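PDB 5CPG: (R)-specific enoyl-CoA hydratase from Pseudomonas aeruginosa, which catalyses the (R)-specific, reversible hydration of trans-2-enoyl-CoA to (R)-3-hydroxyacyl-CoA. Local coordinates for residues L106-L109 and R113-M116; A69-V74 and A133-P138; P76-I81 and L142-A147. One frame throughout, in Å; residues are numbered along the deposited sequence.

Contact 1: residues L106-L109 and R113-M116; sequences LEKL and RVRM
Arg-115 O is gripped by two consecutive backbone amides of the partner strand: Leu-106 N donates to it at 2.8 Å, and Glu-107 N adds a weaker bond at 3.3 Å. Two residues facing one is the signature of a classic beta bulge, and Leu-106 has the helix-like psi of -41° usual at its first position. Past the bulge the antiparallel ladder is regular for a step, Arg-115 N returning a 3.0 Å bond to Glu-107 O. Further along, Leu-109 N reaches Arg-113 O at 2.7 Å, whereas the bond back from Arg-113 N is long and bent.

The side chains of Glu-107 and Arg-115 leave the sheet on the same face and run side by side. Glu-107 extends beyond CG; Arg-115 bends at chi3 (-69°), which turns its guanidinium toward the carboxylate. The salt bridge follows, with Glu-107 OE1 at the guanidinium edge, 2.6 Å from Arg-115 NH2, although the two planes are 50° apart. Glu-107 OE2 crowds the same Arg-115 NH2 at 2.9 Å, an asymmetric pairing and not a two-nitrogen fork. Arg-115 NE bonds instead to a glycerol, probably from the crystallisation liquor. Leu-106 CD1 lies against the aliphatic part of the same arginine, 4.0 Å from Arg-115 CG. Leu-109 serves both arginines: its CD1 approaches Arg-115 NH2 at 3.7 Å and also covers one face of the Arg-113 guanidinium.

Lys-108 and Val-114 point to the reverse face, where Lys-108 NZ is held by the carbonyls of Tyr-8 and Leu-11. Together the segments form the turn end of the hairpin of strands 98-109 and 113-121. Strand 127-136 continues the sheet beyond Arg-113 to Met-116, with Glu-134 on it forming a salt bridge to Arg-113 NE.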
loop_
_atom_site.group_PDB
_atom_site.type_symbol
_atom_site.label_atom_id
_atom_site.label_comp_id
_atom_site.label_asym_id
_atom_site.label_seq_id
_atom_site.Cartn_x
_atom_site.Cartn_y
_atom_site.Cartn_z
ATOM N N LEU A 106 15.861 5.475 -12.792
ATOM C CA LEU A 106 15.605 6.403 -13.905
ATOM C C LEU A 106 16.565 7.585 -13.856
ATOM O O LEU A 106 17.077 8.030 -14.888
ATOM C CB LEU A 106 14.163 6.938 -13.892
ATOM C CG LEU A 106 12.994 5.993 -14.153
ATOM C CD1 LEU A 106 11.708 6.732 -14.035
ATOM C CD2 LEU A 106 13.112 5.341 -15.585
ATOM N N GLU A 107 16.814 8.087 -12.658
ATOM C CA GLU A 107 17.620 9.293 -12.453
ATOM C C GLU A 107 18.316 9.233 -11.111
ATOM O O GLU A 107 17.699 8.804 -10.143
ATOM C CB GLU A 107 16.746 10.558 -12.494
ATOM C CG GLU A 107 15.884 10.711 -13.736
ATOM C CD GLU A 107 14.854 11.818 -13.639
ATOM O OE1 GLU A 107 15.165 12.906 -13.101
ATOM O OE2 GLU A 107 13.721 11.600 -14.108
ATOM N N LYS A 108 19.567 9.676 -11.050
ATOM C CA LYS A 108 20.230 9.965 -9.791
ATOM C C LYS A 108 20.265 11.481 -9.592
ATOM O O LYS A 108 20.643 12.221 -10.495
ATOM C CB LYS A 108 21.618 9.368 -9.764
ATOM C CG LYS A 108 21.557 7.826 -9.700
ATOM C CD LYS A 108 22.935 7.176 -9.843
ATOM C CE LYS A 108 23.890 7.610 -8.751
ATOM N NZ LYS A 108 25.161 6.826 -8.817
ATOM N N LEU A 109 19.857 11.922 -8.405
ATOM C CA LEU A 109 19.558 13.329 -8.149
ATOM C C LEU A 109 20.288 13.832 -6.886
ATOM O O LEU A 109 20.861 13.051 -6.118
ATOM C CB LEU A 109 18.050 13.515 -7.984
ATOM C CG LEU A 109 17.156 13.104 -9.148
ATOM C CD1 LEU A 109 15.698 12.999 -8.734
ATOM C CD2 LEU A 109 17.260 14.098 -10.285
ATOM N N ARG A 113 19.291 11.319 -3.850
ATOM C CA ARG A 113 17.943 10.967 -4.241
ATOM C C ARG A 113 17.928 10.227 -5.552
ATOM O O ARG A 113 18.811 10.410 -6.403
ATOM C CB ARG A 113 17.081 12.211 -4.308
ATOM C CG ARG A 113 16.691 12.701 -2.903
ATOM C CD ARG A 113 16.173 14.141 -2.895
ATOM N NE ARG A 113 15.121 14.407 -3.866
ATOM C CZ ARG A 113 15.295 15.120 -4.990
ATOM N NH1 ARG A 113 14.275 15.341 -5.826
ATOM N NH2 ARG A 113 16.495 15.614 -5.290
ATOM N N VAL A 114 16.931 9.354 -5.692
ATOM C CA VAL A 114 16.804 8.515 -6.882
ATOM C C VAL A 114 15.357 8.481 -7.305
ATOM O O VAL A 114 14.465 8.468 -6.449
ATOM C CB VAL A 114 17.323 7.097 -6.605
ATOM C CG1 VAL A 114 17.091 6.162 -7.781
ATOM C CG2 VAL A 114 18.807 7.106 -6.258
ATOM N N ARG A 115 15.110 8.589 -8.615
ATOM C CA ARG A 115 13.801 8.346 -9.189
ATOM C C ARG A 115 13.807 6.938 -9.787
ATOM O O ARG A 115 14.690 6.599 -10.565
ATOM C CB ARG A 115 13.470 9.423 -10.248
ATOM C CG ARG A 115 12.187 9.209 -10.984
ATOM C CD ARG A 115 11.748 10.418 -11.815
ATOM N NE ARG A 115 11.359 11.509 -10.933
ATOM C CZ ARG A 115 12.049 12.636 -10.785
ATOM N NH1 ARG A 115 11.613 13.565 -9.941
ATOM N NH2 ARG A 115 13.161 12.835 -11.490
ATOM N N MET A 116 12.858 6.104 -9.360
ATOM C CA MET A 116 12.847 4.676 -9.659
ATOM C C MET A 116 11.572 4.378 -10.382
ATOM O O MET A 116 10.481 4.761 -9.899
ATOM C CB MET A 116 12.933 3.845 -8.363
ATOM C CG MET A 116 13.082 2.370 -8.590
ATOM S SD MET A 116 14.807 1.867 -8.840
ATOM C CE MET A 116 15.501 2.689 -7.423
#

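Contact 2: residues A69-V74 and A133-P138; sequences AAIATV and AEIMAP
Ile-71 meets Ala-133 and Ile-135 through methyl groups alone; the flat group nearby is the peptide carbonyl of Ala-69, in the last turn of the helix. Thr-73 approaches this carbonyl from both faces: Thr-73 N reaches Ala-69 O from one face (2.8 Å) and Thr-73 OG1 reaches the same oxygen from the other (2.7 Å), lifted 40° out of the carbonyl plane. The setting is the hotdog fold, in which an antiparallel sheet wraps a helix, here 62-73, and strand 127-136 is one of the strands turned toward it.

Ile-71 is the residue of this last helical turn that reaches the strand. Its CG1 stands beside the backbone N and chi2 is extended (177°), which carries CD1 far out from the helix to one strand residue while CG2 turns to another. Ala-133 and Ile-135, two residues apart, present their side chains on the same sheet face, whereas Glu-134 between them points the other way. CG2 of Ile-71 lies 4.0 Å from CG2 of Ile-135, the two side chains passing at a slant. Ile-135 has chi1 near 60°, with CG1 lodged between its own backbone N and carbonyl carbon, which leaves CG2 as the branch nearest the helix residue.

The side chains of Ile-71 and Ile-135 bridge the 8.9 Å between their CA atoms and meet through their methyls, and the buried area between the segments is a modest 111 Å². All three touching residues are buried. Tyr-19 of strand 16-22 packs on Ala-69, Ala-70 and Thr-73, and Ala-72 O accepts a bond from Asn-39 ND2 of the second subunit. The tightest approach between helix and strand here is methyl on methyl, Ile-71 CD1 to Ala-133 CB at 3.6 Å.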
loop_
_atom_site.group_PDB
_atom_site.type_symbol
_atom_site.label_atom_id
_atom_site.label_comp_id
_atom_site.label_asym_id
_atom_site.label_seq_id
_atom_site.Cartn_x
_atom_site.Cartn_y
_atom_site.Cartn_z
ATOM N N ALA A 69 8.145 -3.073 -0.822
ATOM C CA ALA A 69 9.041 -4.114 -0.275
ATOM C C ALA A 69 10.214 -4.368 -1.255
ATOM O O ALA A 69 11.344 -4.637 -0.816
ATOM C CB ALA A 69 8.262 -5.406 0.011
ATOM N N ALA A 70 9.948 -4.286 -2.562
ATOM C CA ALA A 70 11.026 -4.463 -3.550
ATOM C C ALA A 70 12.074 -3.398 -3.348
ATOM O O ALA A 70 13.263 -3.658 -3.383
ATOM C CB ALA A 70 10.487 -4.389 -4.967
ATOM N N ILE A 71 11.629 -2.173 -3.137
ATOM C CA ILE A 71 12.576 -1.067 -3.004
ATOM C C ILE A 71 13.361 -1.233 -1.700
ATOM O O ILE A 71 14.593 -1.133 -1.637
ATOM C CB ILE A 71 11.835 0.270 -3.026
ATOM C CG1 ILE A 71 11.198 0.514 -4.417
ATOM C CG2 ILE A 71 12.742 1.417 -2.536
ATOM C CD1 ILE A 71 10.394 1.816 -4.458
ATOM N N ALA A 72 12.627 -1.556 -0.636
ATOM C CA ALA A 72 13.234 -1.680 0.674
ATOM C C ALA A 72 14.116 -2.877 0.880
ATOM O O ALA A 72 14.993 -2.818 1.750
ATOM C CB ALA A 72 12.133 -1.694 1.749
ATOM N N THR A 73 13.878 -3.959 0.137
ATOM C CA THR A 73 14.662 -5.186 0.377
ATOM C C THR A 73 15.557 -5.598 -0.778
ATOM O O THR A 73 16.446 -6.457 -0.564
ATOM C CB THR A 73 13.765 -6.411 0.751
ATOM O OG1 THR A 73 12.937 -6.820 -0.340
ATOM C CG2 THR A 73 12.857 -6.063 1.955
ATOM N N VAL A 74 15.354 -5.025 -1.962
ATOM C CA VAL A 74 16.121 -5.489 -3.142
ATOM C C VAL A 74 16.911 -4.338 -3.755
ATOM O O VAL A 74 18.128 -4.419 -3.802
ATOM C CB VAL A 74 15.235 -6.123 -4.221
ATOM C CG1 VAL A 74 16.099 -6.612 -5.382
ATOM C CG2 VAL A 74 14.453 -7.302 -3.644
ATOM N N ALA A 133 8.789 5.944 -8.085
ATOM C CA ALA A 133 9.083 6.253 -6.692
ATOM C C ALA A 133 10.160 7.329 -6.597
ATOM O O ALA A 133 11.048 7.394 -7.453
ATOM C CB ALA A 133 9.564 5.001 -5.975
ATOM N N GLU A 134 10.115 8.142 -5.548
ATOM C CA GLU A 134 11.229 9.021 -5.233
ATOM C C GLU A 134 11.749 8.513 -3.892
ATOM O O GLU A 134 10.971 8.304 -2.949
ATOM C CB GLU A 134 10.809 10.504 -5.151
ATOM C CG GLU A 134 12.013 11.462 -4.851
ATOM C CD GLU A 134 11.580 12.927 -4.533
ATOM O OE1 GLU A 134 10.387 13.295 -4.724
ATOM O OE2 GLU A 134 12.434 13.722 -4.081
ATOM N N ILE A 135 13.041 8.244 -3.836
ATOM C CA ILE A 135 13.670 7.744 -2.615
ATOM C C ILE A 135 14.965 8.490 -2.328
ATOM O O ILE A 135 15.536 9.131 -3.202
ATOM C CB ILE A 135 13.970 6.223 -2.735
ATOM C CG1 ILE A 135 14.925 6.002 -3.914
ATOM C CG2 ILE A 135 12.622 5.443 -2.892
ATOM C CD1 ILE A 135 15.370 4.542 -4.139
ATOM N N MET A 136 15.435 8.373 -1.088
ATOM C CA MET A 136 16.822 8.695 -0.765
ATOM C C MET A 136 17.562 7.387 -0.601
ATOM O O MET A 136 17.248 6.574 0.276
ATOM C CB MET A 136 16.902 9.554 0.510
ATOM C CG MET A 136 18.338 9.963 0.842
ATOM S SD MET A 136 18.341 11.142 2.195
ATOM C CE MET A 136 17.072 12.230 1.608
ATOM N N ALA A 137 18.540 7.153 -1.472
ATOM C CA ALA A 137 19.231 5.878 -1.433
ATOM C C ALA A 137 20.231 5.897 -0.292
ATOM O O ALA A 137 20.606 6.976 0.183
ATOM C CB ALA A 137 19.947 5.614 -2.796
ATOM N N PRO A 138 20.674 4.716 0.148
ATOM C CA PRO A 138 21.589 4.620 1.287
ATOM C C PRO A 138 22.935 5.231 0.926
ATOM O O PRO A 138 23.366 5.060 -0.207
ATOM C CB PRO A 138 21.731 3.108 1.516
ATOM C CG PRO A 138 20.589 2.486 0.806
ATOM C CD PRO A 138 20.271 3.388 -0.351
#

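Contact 3: residues P76-I81 and L142-A147; sequences PGPGTI and LSVELA
Pro-78 turns its ring toward Val-144. From Pro-78 CB, the first ring carbon beyond the backbone, it is 3.8 Å to Val-144 CG2; one atom further, Pro-78 CG lies 4.1 Å from Val-144 CB. The ring and the valine lie alongside one another, pointing opposite ways. Val-144 offers CG2 because its CG1 is anti to the backbone N (chi1 175°), leaving CG2 beside that N.

Leu-142, on the same side of its chain as Val-144, adds a methyl laid against the turn backbone. Leu-142 CD1 sits 3.7 Å from Pro-78 O and 4.1 Å from Gly-79 CA.

Pro-78 and Gly-79 are the two central residues of a type II beta turn running from Gly-77 to Thr-80, a good example of the proline-glycine pair in that motif, with Gly-79 at a positive phi of 100°. Gly-77 O receives two bonds from Thr-80: the backbone N closes the turn at 3.3 Å, and OG1 donates at 2.7 Å in the carbonyl plane, on a lone pair.

Asn-5 ties the turn to Leu-142, just ahead of the short strand 143-144, by polar means, its ND2 bonding to Pro-78 O and its OD1 accepting from Leu-142 N. The turn itself lies between helix 62-73 and strand 81-89. At this edge of the chain the second subunit closes in, with its Asn-39 packed on Pro-78 and its Pro-40 on Val-144.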
loop_
_atom_site.group_PDB
_atom_site.type_symbol
_atom_site.label_atom_id
_atom_site.label_comp_id
_atom_site.label_asym_id
_atom_site.label_seq_id
_atom_site.Cartn_x
_atom_site.Cartn_y
_atom_site.Cartn_z
ATOM N N PRO A 76 17.082 0.069 -3.832
ATOM C CA PRO A 76 18.454 -0.151 -3.327
ATOM C C PRO A 76 18.557 -1.023 -2.087
ATOM O O PRO A 76 19.646 -1.407 -1.705
ATOM C CB PRO A 76 18.956 1.283 -3.009
ATOM C CG PRO A 76 17.942 2.200 -3.628
ATOM C CD PRO A 76 16.649 1.449 -3.561
ATOM N N GLY A 77 17.442 -1.316 -1.425
ATOM C CA GLY A 77 17.497 -2.209 -0.287
ATOM C C GLY A 77 17.672 -1.517 1.040
ATOM O O GLY A 77 17.339 -0.339 1.199
ATOM N N PRO A 78 18.199 -2.241 2.043
ATOM C CA PRO A 78 18.273 -1.649 3.391
ATOM C C PRO A 78 18.951 -0.274 3.488
ATOM O O PRO A 78 19.985 -0.062 2.875
ATOM C CB PRO A 78 19.061 -2.701 4.173
ATOM C CG PRO A 78 18.673 -3.972 3.532
ATOM C CD PRO A 78 18.526 -3.679 2.052
ATOM N N GLY A 79 18.342 0.649 4.235
ATOM C CA GLY A 79 18.852 1.990 4.389
ATOM C C GLY A 79 18.171 3.044 3.513
ATOM O O GLY A 79 18.440 4.202 3.639
ATOM N N THR A 80 17.287 2.618 2.622
ATOM C CA THR A 80 16.531 3.526 1.768
ATOM C C THR A 80 15.430 4.272 2.511
ATOM O O THR A 80 14.758 3.691 3.362
ATOM C CB THR A 80 15.903 2.736 0.631
ATOM O OG1 THR A 80 16.940 2.037 -0.061
ATOM C CG2 THR A 80 15.155 3.626 -0.347
ATOM N N ILE A 81 15.263 5.552 2.189
ATOM C CA ILE A 81 14.192 6.374 2.722
ATOM C C ILE A 81 13.166 6.624 1.615
ATOM O O ILE A 81 13.517 6.994 0.502
ATOM C CB ILE A 81 14.702 7.699 3.274
ATOM C CG1 ILE A 81 15.656 7.399 4.437
ATOM C CG2 ILE A 81 13.554 8.551 3.772
ATOM C CD1 ILE A 81 16.180 8.650 5.102
ATOM N N LEU A 142 25.658 -1.754 3.297
ATOM C CA LEU A 142 24.947 -2.311 4.434
ATOM C C LEU A 142 24.591 -3.756 4.202
ATOM O O LEU A 142 24.263 -4.154 3.082
ATOM C CB LEU A 142 23.683 -1.521 4.704
ATOM C CG LEU A 142 23.731 -0.440 5.754
ATOM C CD1 LEU A 142 22.509 0.438 5.579
ATOM C CD2 LEU A 142 23.729 -1.115 7.102
ATOM N N SER A 143 24.677 -4.540 5.270
ATOM C CA SER A 143 24.255 -5.936 5.247
ATOM C C SER A 143 23.351 -6.143 6.472
ATOM O O SER A 143 23.723 -5.834 7.605
ATOM C CB SER A 143 25.463 -6.873 5.254
ATOM O OG SER A 143 25.154 -8.132 4.683
ATOM N N VAL A 144 22.137 -6.616 6.238
ATOM C CA VAL A 144 21.149 -6.625 7.297
ATOM C C VAL A 144 20.422 -7.970 7.299
ATOM O O VAL A 144 20.092 -8.497 6.247
ATOM C CB VAL A 144 20.132 -5.472 7.110
ATOM C CG1 VAL A 144 19.016 -5.543 8.149
ATOM C CG2 VAL A 144 20.848 -4.120 7.162
ATOM N N GLU A 145 20.219 -8.543 8.481
ATOM C CA GLU A 145 19.410 -9.744 8.589
ATOM C C GLU A 145 17.958 -9.280 8.657
ATOM O O GLU A 145 17.604 -8.519 9.563
ATOM C CB GLU A 145 19.785 -10.559 9.839
ATOM C CG GLU A 145 19.037 -11.879 9.991
ATOM C CD GLU A 145 19.541 -12.934 9.018
ATOM O OE1 GLU A 145 20.708 -12.821 8.590
ATOM O OE2 GLU A 145 18.779 -13.867 8.674
ATOM N N LEU A 146 17.138 -9.693 7.701
ATOM C CA LEU A 146 15.710 -9.402 7.791
ATOM C C LEU A 146 15.075 -10.162 8.956
ATOM O O LEU A 146 15.494 -11.267 9.286
ATOM C CB LEU A 146 14.998 -9.744 6.472
ATOM C CG LEU A 146 15.356 -8.985 5.172
ATOM C CD1 LEU A 146 14.429 -9.372 4.016
ATOM C CD2 LEU A 146 15.402 -7.460 5.327
ATOM N N ALA A 147 14.057 -9.577 9.584
ATOM C CA ALA A 147 13.445 -10.203 10.755
ATOM C C ALA A 147 12.528 -11.364 10.354
ATOM O O ALA A 147 11.727 -11.236 9.433
ATOM C CB ALA A 147 12.660 -9.177 11.564
#

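How the contacts relate
Along the chain contact 2 opens first, at helix 62-73, and contact 3 follows at once in the loop leading to strand 81-89; contact 1 is nested inside both, and the later segments 133-138 and 142-147 make the two long-range closures cross. Contacts 1 and 2 share the five-stranded sheet, in which strands 113-121 and 127-136 are neighbours, with centres about 11 Å apart. Contacts 2 and 3 lie about 9 Å centre to centre and are joined by Ile-71 O to Gly-77 N at 2.9 Å; contacts 1 and 3 are about 18 Å apart. Contact 1 lies at the hairpin end, untouched by the second subunit, whereas contacts 2 and 3 both border on it.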